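Local coordinates for putative streptothricin acetyltransferase (Bacillus anthracis, PDB 3PP9), which binds acetyl coenzyme A and, as a GNAT-family enzyme, probably transfers its acetyl group to streptothricin, at residues N68-I71 / N75-I78. Sequence-based numbering, arbitrary orientation.
Sequences NEYI and NQII
The carbonyl oxygen of Y70 reaches strand 76-83 through two waters. One lies 2.7 Å from Y70 O, to which it probably donates, and accepts the backbone N-H of I78 at 2.9 Å; the other lies within hydrogen-bonding distance of both Y70 O and Q76 O. In this GNAT fold a 3-10 turn ending at Y70 runs through a short loop into that strand of the mixed sheet, and the waters bridge the turn to the strand where their backbones do not bond directly. Y70 and I78 meet through apolar atoms. The CB of Y70 is directed at the strand, and its side chain crosses that of I78 at about a right angle, CB of Y70 meeting CG1 of I78 at 3.5 Å. I78 CG1 is placed there by lying anti to the carbonyl carbon (chi1 -70°), and the extended chi2 (175°) brings CD1 to 3.6 Å from Y70 CB. Meanwhile I77 N sits at the edge of the tyrosine ring, near its plane. V92 of strand 86-95 touches both Y70 and I78, joining the turn to the sheet, while L65 of the preceding loop also packs on the tyrosine. Q76 has two conformers; in the one described here its amide stacks on one face of the Y70 ring, the two planes 11° apart and NE2 3.7 Å above the ring centre. The 2.5 Å separation of NE2 from E69 O is too short to be trusted in detail, though a bond between them is plausible. In the same conformer a water bridges the far ends of the stacked pair, 2.9 Å from Y70 OH and donating to Q76 OE1 at 2.7 Å.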
loop_
_atom_site.group_PDB
_atom_site.type_symbol
_atom_site.label_atom_id
_atom_site.label_comp_id
_atom_site.label_asym_id
_atom_site.label_seq_id
_atom_site.Cartn_x
_atom_site.Cartn_y
_atom_site.Cartn_z
ATOM N N ASN A 68 -19.545 10.198 6.373
ATOM C CA ASN A 68 -19.499 11.667 6.300
ATOM C C ASN A 68 -18.171 12.226 5.784
ATOM O O ASN A 68 -18.117 13.335 5.265
ATOM C CB ASN A 68 -19.814 12.250 7.685
ATOM C CG ASN A 68 -20.075 13.738 7.660
ATOM O OD1 ASN A 68 -19.514 14.496 8.456
ATOM N ND2 ASN A 68 -20.923 14.172 6.744
ATOM N N GLU A 69 -17.098 11.459 5.938
ATOM C CA GLU A 69 -15.775 11.877 5.473
ATOM C C GLU A 69 -15.675 11.912 3.963
ATOM O O GLU A 69 -14.716 12.465 3.425
ATOM C CB GLU A 69 -14.697 10.906 5.975
ATOM C CG GLU A 69 -14.537 10.842 7.470
ATOM C CD GLU A 69 -13.416 9.903 7.903
ATOM O OE1 GLU A 69 -12.751 9.283 7.040
ATOM O OE2 GLU A 69 -13.190 9.793 9.122
ATOM N N TYR A 70 -16.665 11.340 3.282
ATOM C CA TYR A 70 -16.690 11.250 1.822
ATOM C C TYR A 70 -17.696 12.167 1.181
ATOM O O TYR A 70 -17.867 12.131 -0.027
ATOM C CB TYR A 70 -16.930 9.793 1.388
ATOM C CG TYR A 70 -15.767 8.907 1.745
ATOM C CD1 TYR A 70 -15.598 8.427 3.028
ATOM C CD2 TYR A 70 -14.826 8.549 0.789
ATOM C CE1 TYR A 70 -14.510 7.634 3.353
ATOM C CE2 TYR A 70 -13.741 7.759 1.115
ATOM C CZ TYR A 70 -13.592 7.303 2.384
ATOM O OH TYR A 70 -12.510 6.516 2.708
ATOM N N ILE A 71 -18.352 12.995 1.980
ATOM C CA ILE A 71 -19.334 13.930 1.447
ATOM C C ILE A 71 -18.685 15.284 1.217
ATOM O O ILE A 71 -17.932 15.776 2.066
ATOM C CB ILE A 71 -20.558 14.044 2.384
ATOM C CG1 ILE A 71 -21.274 12.699 2.423
ATOM C CG2 ILE A 71 -21.512 15.140 1.880
ATOM C CD1 ILE A 71 -22.473 12.609 3.344
ATOM N N ASN A 75 -11.585 14.788 -3.929
ATOM C CA ASN A 75 -10.927 13.549 -4.361
ATOM C C ASN A 75 -11.402 12.255 -3.755
ATOM O O ASN A 75 -10.698 11.253 -3.802
ATOM C CB ASN A 75 -9.416 13.663 -4.172
ATOM C CG ASN A 75 -8.787 14.708 -5.059
ATOM O OD1 ASN A 75 -9.324 15.064 -6.106
ATOM N ND2 ASN A 75 -7.625 15.181 -4.652
ATOM N N GLN A 76 -12.570 12.283 -3.134
ATOM C CA GLN A 76 -13.124 11.044 -2.597
ATOM C C GLN A 76 -14.642 11.177 -2.663
ATOM O O GLN A 76 -15.177 12.286 -2.701
ATOM C CB GLN A 76 -12.530 10.650 -1.233
ATOM C CG GLN A 76 -12.916 11.442 -0.034
ATOM C CD GLN A 76 -12.197 10.936 1.228
ATOM O OE1 GLN A 76 -11.152 10.277 1.150
ATOM N NE2 GLN A 76 -12.755 11.246 2.390
ATOM N N ILE A 77 -15.331 10.046 -2.730
ATOM C CA ILE A 77 -16.766 10.048 -2.872
ATOM C C ILE A 77 -17.343 8.690 -2.556
ATOM O O ILE A 77 -16.622 7.702 -2.555
ATOM C CB ILE A 77 -17.105 10.365 -4.379
ATOM C CG1 ILE A 77 -18.571 10.694 -4.629
ATOM C CG2 ILE A 77 -16.681 9.219 -5.300
ATOM C CD1 ILE A 77 -18.783 11.330 -6.057
ATOM N N ILE A 78 -18.634 8.680 -2.238
ATOM C CA ILE A 78 -19.395 7.441 -2.049
ATOM C C ILE A 78 -20.602 7.454 -2.991
ATOM O O ILE A 78 -21.283 8.491 -3.137
ATOM C CB ILE A 78 -19.874 7.222 -0.600
ATOM C CG1 ILE A 78 -18.662 6.913 0.266
ATOM C CG2 ILE A 78 -20.883 6.079 -0.525
ATOM C CD1 ILE A 78 -18.941 6.780 1.775
HETATM O O HOH W 1 -11.297 10.026 4.775
HETATM O O HOH W 2 -17.420 13.867 -2.260
HETATM O O HOH W 3 -20.054 11.052 -1.293
HETATM O O HOH W 4 -10.023 7.937 2.006
#